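Local coordinates for protein superoxide dismutase [Cu-Zn] (Bacteroidetes bacterium GWA2_30_7, PDB 7B4O) that probably catalyses the dismutation of superoxide to molecular oxygen and hydrogen peroxide as a copper-zinc enzyme, here with zinc in both its copper and zinc sites, at residues Thr16-Thr28 with Val34-Gly46. Numbering follows the deposited sequence.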
loop_
_atom_site.group_PDB
_atom_site.type_symbol
_atom_site.label_atom_id
_atom_site.label_comp_id
_atom_site.label_asym_id
_atom_site.label_seq_id
_atom_site.Cartn_x
_atom_site.Cartn_y
_atom_site.Cartn_z
ATOM N N THR A 16 2.945 13.552 2.799
ATOM C CA THR A 16 1.859 14.139 3.615
ATOM C C THR A 16 1.635 15.583 3.137
ATOM O O THR A 16 2.452 16.096 2.332
ATOM C CB THR A 16 2.148 14.015 5.112
ATOM O OG1 THR A 16 3.359 14.726 5.356
ATOM C CG2 THR A 16 2.286 12.563 5.539
ATOM N N GLN A 17 0.548 16.197 3.568
ATOM C CA GLN A 17 0.001 17.377 2.843
ATOM C C GLN A 17 1.012 18.508 2.659
ATOM O O GLN A 17 0.943 19.138 1.592
ATOM C CB GLN A 17 -1.256 17.879 3.522
ATOM C CG GLN A 17 -2.460 17.032 3.181
ATOM C CD GLN A 17 -3.740 17.806 3.346
ATOM O OE1 GLN A 17 -3.752 18.959 3.767
ATOM N NE2 GLN A 17 -4.830 17.147 3.028
ATOM N N ASP A 18 1.870 18.797 3.634
ATOM C CA ASP A 18 2.704 20.029 3.598
ATOM C C ASP A 18 4.071 19.762 2.956
ATOM O O ASP A 18 4.976 20.621 3.091
ATOM C CB ASP A 18 2.867 20.593 5.006
ATOM C CG ASP A 18 1.556 20.941 5.689
ATOM O OD1 ASP A 18 0.537 21.128 4.996
ATOM O OD2 ASP A 18 1.566 21.033 6.917
ATOM N N TYR A 19 4.284 18.571 2.382
ATOM C CA TYR A 19 5.613 18.122 1.916
ATOM C C TYR A 19 5.545 17.678 0.451
ATOM O O TYR A 19 4.451 17.622 -0.116
ATOM C CB TYR A 19 6.131 17.028 2.853
ATOM C CG TYR A 19 6.348 17.527 4.262
ATOM C CD1 TYR A 19 7.509 18.203 4.605
ATOM C CD2 TYR A 19 5.367 17.392 5.233
ATOM C CE1 TYR A 19 7.705 18.692 5.888
ATOM C CE2 TYR A 19 5.550 17.876 6.520
ATOM C CZ TYR A 19 6.723 18.532 6.850
ATOM O OH TYR A 19 6.917 19.003 8.117
ATOM N N LYS A 20 6.704 17.353 -0.127
ATOM C CA LYS A 20 6.844 16.968 -1.558
ATOM C C LYS A 20 7.662 15.679 -1.684
ATOM O O LYS A 20 8.090 15.344 -2.790
ATOM C CB LYS A 20 7.500 18.105 -2.352
ATOM C CG LYS A 20 8.870 18.531 -1.850
ATOM C CD LYS A 20 9.656 19.455 -2.759
ATOM C CE LYS A 20 11.055 19.682 -2.218
ATOM N NZ LYS A 20 11.915 20.425 -3.168
ATOM N N VAL A 21 7.871 14.971 -0.577
ATOM C CA VAL A 21 8.736 13.755 -0.535
ATOM C C VAL A 21 8.047 12.617 -1.297
ATOM O O VAL A 21 6.891 12.322 -1.011
ATOM C CB VAL A 21 9.037 13.345 0.921
ATOM C CG1 VAL A 21 9.801 12.032 0.971
ATOM C CG2 VAL A 21 9.779 14.432 1.675
ATOM N N THR A 22 8.776 11.993 -2.223
ATOM C CA THR A 22 8.300 10.867 -3.050
ATOM C C THR A 22 9.397 9.804 -3.120
ATOM O O THR A 22 10.553 10.101 -2.777
ATOM C CB THR A 22 7.942 11.315 -4.471
ATOM O OG1 THR A 22 9.129 11.805 -5.107
ATOM C CG2 THR A 22 6.872 12.381 -4.489
ATOM N N GLY A 23 9.053 8.602 -3.565
ATOM C CA GLY A 23 10.087 7.611 -3.867
ATOM C C GLY A 23 9.573 6.203 -3.785
ATOM O O GLY A 23 8.350 5.992 -3.590
ATOM N N VAL A 24 10.500 5.279 -3.940
ATOM C CA VAL A 24 10.197 3.827 -3.978
ATOM C C VAL A 24 11.159 3.120 -3.034
ATOM O O VAL A 24 12.378 3.413 -3.054
ATOM C CB VAL A 24 10.275 3.259 -5.408
ATOM C CG1 VAL A 24 9.941 1.777 -5.433
ATOM C CG2 VAL A 24 9.392 4.031 -6.376
ATOM N N ILE A 25 10.600 2.202 -2.260
ATOM C CA ILE A 25 11.366 1.315 -1.353
ATOM C C ILE A 25 11.066 -0.123 -1.766
ATOM O O ILE A 25 9.892 -0.448 -1.947
ATOM C CB ILE A 25 10.997 1.584 0.116
ATOM C CG1 ILE A 25 11.166 3.062 0.469
ATOM C CG2 ILE A 25 11.806 0.678 1.033
ATOM C CD1 ILE A 25 10.161 3.551 1.448
ATOM N N THR A 26 12.103 -0.926 -1.933
ATOM C CA THR A 26 11.947 -2.368 -2.209
ATOM C C THR A 26 12.591 -3.163 -1.082
ATOM O O THR A 26 13.598 -2.723 -0.498
ATOM C CB THR A 26 12.504 -2.761 -3.575
ATOM O OG1 THR A 26 13.918 -2.604 -3.537
ATOM C CG2 THR A 26 11.877 -1.957 -4.689
ATOM N N PHE A 27 11.997 -4.318 -0.831
ATOM C CA PHE A 27 12.459 -5.308 0.159
ATOM C C PHE A 27 12.626 -6.612 -0.604
ATOM O O PHE A 27 11.625 -7.088 -1.142
ATOM C CB PHE A 27 11.436 -5.445 1.287
ATOM C CG PHE A 27 11.071 -4.158 1.977
ATOM C CD1 PHE A 27 10.058 -3.345 1.494
ATOM C CD2 PHE A 27 11.710 -3.786 3.148
ATOM C CE1 PHE A 27 9.732 -2.166 2.143
ATOM C CE2 PHE A 27 11.356 -2.626 3.815
ATOM C CZ PHE A 27 10.364 -1.818 3.319
ATOM N N THR A 28 13.833 -7.168 -0.643
ATOM C CA THR A 28 14.108 -8.401 -1.421
ATOM C C THR A 28 14.748 -9.431 -0.487
ATOM O O THR A 28 15.745 -9.087 0.170
ATOM C CB THR A 28 14.960 -8.078 -2.652
ATOM O OG1 THR A 28 14.299 -7.034 -3.376
ATOM C CG2 THR A 28 15.153 -9.282 -3.546
ATOM N N VAL A 34 16.880 -9.616 4.547
ATOM C CA VAL A 34 16.068 -8.846 3.563
ATOM C C VAL A 34 16.845 -7.586 3.181
ATOM O O VAL A 34 17.195 -6.802 4.067
ATOM C CB VAL A 34 14.657 -8.533 4.088
ATOM C CG1 VAL A 34 13.933 -7.518 3.198
ATOM C CG2 VAL A 34 13.848 -9.809 4.242
ATOM N N LYS A 35 17.118 -7.433 1.892
ATOM C CA LYS A 35 17.782 -6.229 1.353
ATOM C C LYS A 35 16.741 -5.117 1.229
ATOM O O LYS A 35 15.758 -5.273 0.461
ATOM C CB LYS A 35 18.443 -6.522 0.006
ATOM C CG LYS A 35 19.201 -5.345 -0.588
ATOM C CD LYS A 35 19.756 -5.665 -1.950
ATOM C CE LYS A 35 20.539 -4.534 -2.564
ATOM N NZ LYS A 35 21.191 -4.971 -3.818
ATOM N N VAL A 36 16.968 -4.036 1.957
ATOM C CA VAL A 36 16.127 -2.808 1.904
ATOM C C VAL A 36 16.832 -1.834 0.973
ATOM O O VAL A 36 18.013 -1.552 1.211
ATOM C CB VAL A 36 15.933 -2.202 3.303
ATOM C CG1 VAL A 36 15.057 -0.962 3.263
ATOM C CG2 VAL A 36 15.375 -3.252 4.253
ATOM N N VAL A 37 16.139 -1.395 -0.072
ATOM C CA VAL A 37 16.666 -0.377 -1.018
ATOM C C VAL A 37 15.642 0.745 -1.116
ATOM O O VAL A 37 14.510 0.485 -1.545
ATOM C CB VAL A 37 16.969 -0.959 -2.409
ATOM C CG1 VAL A 37 17.476 0.136 -3.343
ATOM C CG2 VAL A 37 17.963 -2.094 -2.329
ATOM N N ALA A 38 16.047 1.958 -0.767
ATOM C CA ALA A 38 15.172 3.143 -0.800
ATOM C C ALA A 38 15.795 4.173 -1.729
ATOM O O ALA A 38 17.007 4.428 -1.639
ATOM C CB ALA A 38 14.968 3.705 0.575
ATOM N N ASP A 39 14.959 4.741 -2.595
ATOM C CA ASP A 39 15.345 5.843 -3.501
ATOM C C ASP A 39 14.254 6.898 -3.402
ATOM O O ASP A 39 13.165 6.676 -3.968
ATOM C CB ASP A 39 15.552 5.340 -4.920
ATOM C CG ASP A 39 16.786 4.471 -5.004
ATOM O OD1 ASP A 39 17.898 5.030 -4.897
ATOM O OD2 ASP A 39 16.616 3.256 -5.110
ATOM N N LEU A 40 14.534 7.974 -2.666
ATOM C CA LEU A 40 13.545 9.043 -2.388
ATOM C C LEU A 40 14.063 10.370 -2.933
ATOM O O LEU A 40 15.278 10.533 -3.148
ATOM C CB LEU A 40 13.315 9.167 -0.878
ATOM C CG LEU A 40 13.124 7.869 -0.098
ATOM C CD1 LEU A 40 12.820 8.187 1.361
ATOM C CD2 LEU A 40 12.039 6.970 -0.685
ATOM N N ASN A 41 13.138 11.296 -3.136
ATOM C CA ASN A 41 13.446 12.676 -3.570
ATOM C C ASN A 41 12.576 13.658 -2.785
ATOM O O ASN A 41 11.585 13.244 -2.163
ATOM C CB ASN A 41 13.223 12.828 -5.073
ATOM C CG ASN A 41 14.141 11.947 -5.894
ATOM O OD1 ASN A 41 15.314 12.260 -6.066
ATOM N ND2 ASN A 41 13.628 10.822 -6.367
ATOM N N GLY A 42 12.950 14.931 -2.831
ATOM C CA GLY A 42 12.150 16.022 -2.248
ATOM C C GLY A 42 12.362 16.173 -0.754
ATOM O O GLY A 42 11.573 16.903 -0.131
ATOM N N LEU A 43 13.394 15.536 -0.191
ATOM C CA LEU A 43 13.698 15.620 1.259
ATOM C C LEU A 43 14.593 16.819 1.559
ATOM O O LEU A 43 15.470 17.134 0.763
ATOM C CB LEU A 43 14.387 14.335 1.715
ATOM C CG LEU A 43 13.450 13.171 1.971
ATOM C CD1 LEU A 43 14.224 11.877 1.972
ATOM C CD2 LEU A 43 12.680 13.343 3.271
ATOM N N SER A 44 14.414 17.417 2.733
ATOM C CA SER A 44 15.391 18.400 3.255
ATOM C C SER A 44 16.715 17.667 3.430
ATOM O O SER A 44 16.747 16.504 3.845
ATOM C CB SER A 44 14.923 19.071 4.519
ATOM O OG SER A 44 14.704 18.137 5.556
ATOM N N PRO A 45 17.859 18.280 3.074
ATOM C CA PRO A 45 19.150 17.626 3.259
ATOM C C PRO A 45 19.347 17.196 4.719
ATOM O O PRO A 45 18.935 17.918 5.615
ATOM C CB PRO A 45 20.161 18.701 2.842
ATOM C CG PRO A 45 19.392 19.518 1.846
ATOM C CD PRO A 45 17.992 19.584 2.417
ATOM N N GLY A 46 19.965 16.034 4.905
ATOM C CA GLY A 46 20.314 15.483 6.226
ATOM C C GLY A 46 19.546 14.210 6.541
ATOM O O GLY A 46 18.999 13.568 5.609
HETATM O O HOH W 1 9.382 17.851 1.393
HETATM O O HOH W 2 10.852 10.309 -6.533
HETATM O O HOH W 3 14.118 2.029 -5.007
HETATM O O HOH W 4 15.460 -4.671 -2.326
#
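Lys35 O is gripped by two donors: the backbone N of Thr28, 2.9 Å away, and a water that gives it a hydrogen bond while also bonding the hydroxyls of Thr26 and Thr28. From this end strands 22-28 and 34-41 run antiparallel through four hydrogen-bonded pairs, closing with Thr22 and Asn41. The straightest of their eight bonds goes from Val37 N to Thr26 O (2.9 Å, 171° at the hydrogen). On the face carrying Thr22, Val24, Thr28, Lys35, Asp39 and Asn41, Thr26 and Val37 lie side by side. One water links Thr22 OG1 to Asn41 ND2, and another donates to the backbone Val24 O and to Asp39 OD2. The other carboxylate oxygen, Asp39 OD1, is taken by His102, which with Glu104 binds a zinc ion.

The opposite face is apolar. Val36 CG2 meets the Phe27 ring obliquely, 3.9 Å from CD2, whereas Val34 CG1 lies at the ring's edge. Further along, Ile25 CG1 is anti to its carbonyl carbon (chi1 -54°), which brings it to Ala38 CB at 3.9 Å. Leu40 CD2 lies 3.8 Å from Gly23 CA, where a beta carbon would clash.

Past the paired strands, Val21 CG2 presses tightly on Leu43 CD2 at 3.5 Å, and both side chains also touch Val144 of strand 143-151. Cutting Val21 back to an alanine would probably open a gap beside Leu43 CD2. With Ile13 of strand 8-15 also packed on Val21, Ile25 and Leu40, this beta hairpin puts its apolar face into the core of the Greek-key beta barrel of copper-zinc superoxide dismutases.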